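Local coordinates for inositol 2-dehydrogenase (Sinorhizobium meliloti, PDB 4HKT), which catalyses the NAD-dependent oxidation of myo-inositol to 2-keto-myo-inositol (scyllo-inosose), the first step of myo-inositol degradation, at the interface of chains A and B and the interface of chains A and C. Sequence-based numbering; all coordinates share one arbitrary frame. Chains: chain A/B/C, Inositol 2-dehydrogenase.

Contact 1: the interface of chains A and B. Residues chain A 195-196, 198, 211; chain B 217, 221-223.
Two glutamine side chains of chain B, B:Gln217 and B:Gln223, reach across to main-chain carbonyls of chain A, an example of amides joining the ends of strands from two copies of a protein. The amide nitrogen NE2 of B:Gln223 gives a nearly straight hydrogen bond (176° at H) to A:Ser211 O, 3.1 Å away. That oxygen lies in the plane of the glutamine amide, whereas the donor stands above the plane of the A:Ser211 carbonyl. B:Gln217 NE2 treats A:Ala195 O in the same manner, also at 3.1 Å. The chain of B:Gln217, extended beyond CG and turned away from its own backbone N (chi1 177°), reaches strand 188-196 of chain A. Both amides have their rotation fixed from within chain B, because B:Gly221 O accepts from each: from B:Gln217 NE2 at 2.9 Å and from B:Gln223 NE2 at 3.1 Å, the latter nearly along the C=O axis. Each NE2 thus bridges a carbonyl of its own turn and one of the partner. Packing is close here, the methyl CB of A:Ala196 resting 3.2 Å from B:Gly221 O. Were B:Gln223 replaced by an alanine, both A:Ser211 O and B:Gly221 O would probably lose a donor, and a gap would probably open beside the A:Ala196 methyl. Towards A:Leu198 and B:Lys222 the fit is looser, with A:Leu198 CD2 4.2 Å from B:Lys222 N. On the other flank a water mediates the contact, lying 3.0 Å from A:Ala195 N and 2.8 Å from B:Gln217 OE1 and so linking the amide oxygen of B:Gln217 to the chain A strand. The patch, repeated by two-fold symmetry with the chains exchanged, couples the turn between strands 211-218 and 223-229 of one subunit to strand ends of its neighbour, and so probably helps hold the subunits together.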
# COMPACT_ATOMS: atom_id res chain seq x y z
N ALA A 195 29.57 -1.14 -12.46
CA ALA A 195 29.32 0.31 -12.57
C ALA A 195 29.18 0.72 -14.02
O ALA A 195 29.65 0.05 -14.90
CB ALA A 195 30.47 1.08 -11.86
N ALA A 196 28.48 1.80 -14.25
CA ALA A 196 28.32 2.28 -15.61
C ALA A 196 28.01 3.77 -15.60
O ALA A 196 27.69 4.35 -14.57
CB ALA A 196 27.23 1.51 -16.31
N LEU A 198 25.26 5.71 -17.31
CA LEU A 198 24.01 5.54 -18.05
C LEU A 198 23.19 6.79 -18.15
O LEU A 198 22.19 6.81 -18.86
CB LEU A 198 23.17 4.47 -17.36
CG LEU A 198 23.85 3.11 -17.25
CD1 LEU A 198 23.01 2.12 -16.48
CD2 LEU A 198 24.16 2.53 -18.59
N SER A 211 25.74 4.86 -12.12
CA SER A 211 24.86 3.74 -11.89
C SER A 211 25.70 2.57 -11.43
O SER A 211 26.53 2.05 -12.19
CB SER A 211 24.10 3.35 -13.16
OG SER A 211 23.35 4.44 -13.70
N GLN B 217 25.66 -7.72 -16.04
CA GLN B 217 25.83 -6.46 -16.74
C GLN B 217 25.89 -6.71 -18.22
O GLN B 217 26.47 -7.71 -18.68
CB GLN B 217 27.06 -5.70 -16.21
CG GLN B 217 27.36 -4.38 -16.93
CD GLN B 217 28.29 -3.50 -16.16
OE1 GLN B 217 29.38 -3.93 -15.75
NE2 GLN B 217 27.89 -2.27 -15.94
N GLY B 221 26.21 -1.50 -20.31
CA GLY B 221 26.41 -1.16 -18.91
C GLY B 221 25.22 -1.31 -18.00
O GLY B 221 25.35 -1.09 -16.79
N LYS B 222 24.05 -1.63 -18.57
CA LYS B 222 22.85 -1.90 -17.80
C LYS B 222 23.13 -3.05 -16.83
O LYS B 222 23.87 -3.97 -17.19
CB LYS B 222 21.67 -2.27 -18.67
CG LYS B 222 21.27 -1.26 -19.71
CD LYS B 222 20.25 -1.87 -20.66
CE LYS B 222 19.52 -0.80 -21.50
NZ LYS B 222 20.32 -0.27 -22.61
N GLN B 223 22.60 -2.94 -15.62
CA GLN B 223 22.84 -3.90 -14.55
C GLN B 223 21.58 -4.53 -13.95
O GLN B 223 20.57 -3.84 -13.71
CB GLN B 223 23.63 -3.22 -13.46
CG GLN B 223 25.02 -2.76 -13.89
CD GLN B 223 25.46 -1.54 -13.11
OE1 GLN B 223 25.64 -1.62 -11.91
NE2 GLN B 223 25.62 -0.41 -13.77
O HOH W 1 31.35 -2.74 -14.19

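Contact 2: the interface of chains A and C. Residues chain A 259, 261, 263; chain C 135, 140, 248-249.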
# COMPACT_ATOMS: atom_id res chain seq x y z
N ILE A 259 -1.66 11.43 -0.11
CA ILE A 259 -2.95 11.43 -0.78
C ILE A 259 -2.88 10.49 -1.98
O ILE A 259 -1.81 10.02 -2.36
CB ILE A 259 -3.39 12.86 -1.19
CG1 ILE A 259 -2.50 13.42 -2.31
CG2 ILE A 259 -3.35 13.77 0.04
CD1 ILE A 259 -3.17 14.49 -3.16
N ILE A 261 -5.01 9.93 -5.87
CA ILE A 261 -6.07 10.30 -6.84
C ILE A 261 -6.30 9.13 -7.78
O ILE A 261 -5.34 8.55 -8.30
CB ILE A 261 -5.67 11.51 -7.67
CG1 ILE A 261 -5.52 12.72 -6.74
CG2 ILE A 261 -6.71 11.81 -8.73
CD1 ILE A 261 -4.69 13.86 -7.30
N THR A 263 -8.38 7.80 -11.19
CA THR A 263 -9.11 8.09 -12.41
C THR A 263 -8.98 6.88 -13.35
O THR A 263 -8.48 5.81 -12.95
CB THR A 263 -8.51 9.31 -13.14
OG1 THR A 263 -7.15 9.03 -13.49
CG2 THR A 263 -8.58 10.57 -12.28
N ALA C 135 -6.49 19.40 -4.77
CA ALA C 135 -6.75 18.57 -5.93
C ALA C 135 -8.16 18.85 -6.49
O ALA C 135 -8.34 18.98 -7.72
CB ALA C 135 -6.60 17.09 -5.58
N ARG C 140 -9.12 18.14 -10.54
CA ARG C 140 -8.62 16.77 -10.72
C ARG C 140 -9.68 15.67 -10.55
O ARG C 140 -9.57 14.62 -11.16
CB ARG C 140 -7.35 16.54 -9.88
CG ARG C 140 -6.26 17.57 -10.21
CD ARG C 140 -4.81 17.18 -9.90
NE ARG C 140 -4.49 15.75 -10.11
CZ ARG C 140 -4.48 15.14 -11.29
NH1 ARG C 140 -4.74 15.80 -12.42
NH2 ARG C 140 -4.19 13.84 -11.36
N ALA C 248 -11.70 10.17 -7.97
CA ALA C 248 -11.76 10.30 -6.53
C ALA C 248 -10.40 10.67 -5.97
O ALA C 248 -9.38 10.37 -6.57
CB ALA C 248 -12.23 9.01 -5.90
N VAL C 249 -10.42 11.31 -4.80
CA VAL C 249 -9.19 11.66 -4.09
C VAL C 249 -9.36 11.33 -2.62
O VAL C 249 -10.45 11.42 -2.08
CB VAL C 249 -8.83 13.13 -4.30
CG1 VAL C 249 -9.92 14.05 -3.78
CG2 VAL C 249 -7.51 13.45 -3.64
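A:Ile261 holds CG1 anti to its carbonyl carbon (chi1 -64°) and runs on nearly extended to CD1 (chi2 160°), while C:Val249 sets CG2 anti to its backbone N; these choices bring A:Ile261 CG1 and C:Val249 CG2 to 3.8 Å. The motif is an antiparallel beta bridge between the two residues, joining strand 259-263 of chain A to strand 248-251 of chain C in this member of the Gfo/Idh/MocA family. As neighbours across the bridge, the two side chains lie alongside each other and point the same way. Close approach of the main chains continues at C:Ala248, whose carbonyl O is 3.3 Å from A:Ile261 CA and 3.7 Å from the branch methyl CG2. Farther out, CD1 of A:Ile261 meets helix 127-137 of chain C through the methyl CB of C:Ala135, at 4.1 Å. C:Arg140 comes from another direction, crossing the isoleucine at about a right angle; the modelled guanidinium NE of this poorly ordered arginine is 3.4 Å from A:Ile261 CD1, so its cover over the isoleucine is approximate. The flanking residues of the chain A strand touch more lightly, A:Ile259 CD1 standing 4.5 Å from C:Val249 CG2 and A:Thr263 lying near the backbone of C:Arg140.

Contact 1 and contact 2 have centres about 37 Å apart and share no residues. Chain A takes part in both, using strands 188-196 and 211-218 in contact 1 and the later strand 259-263 in contact 2, so one subunit faces two different neighbours through separate stretches of its sequence. Because each interface is two-fold symmetric, the two kinds together can link the four copies of the deposited assembly, although the structure alone does not show that this tetramer is the form in solution.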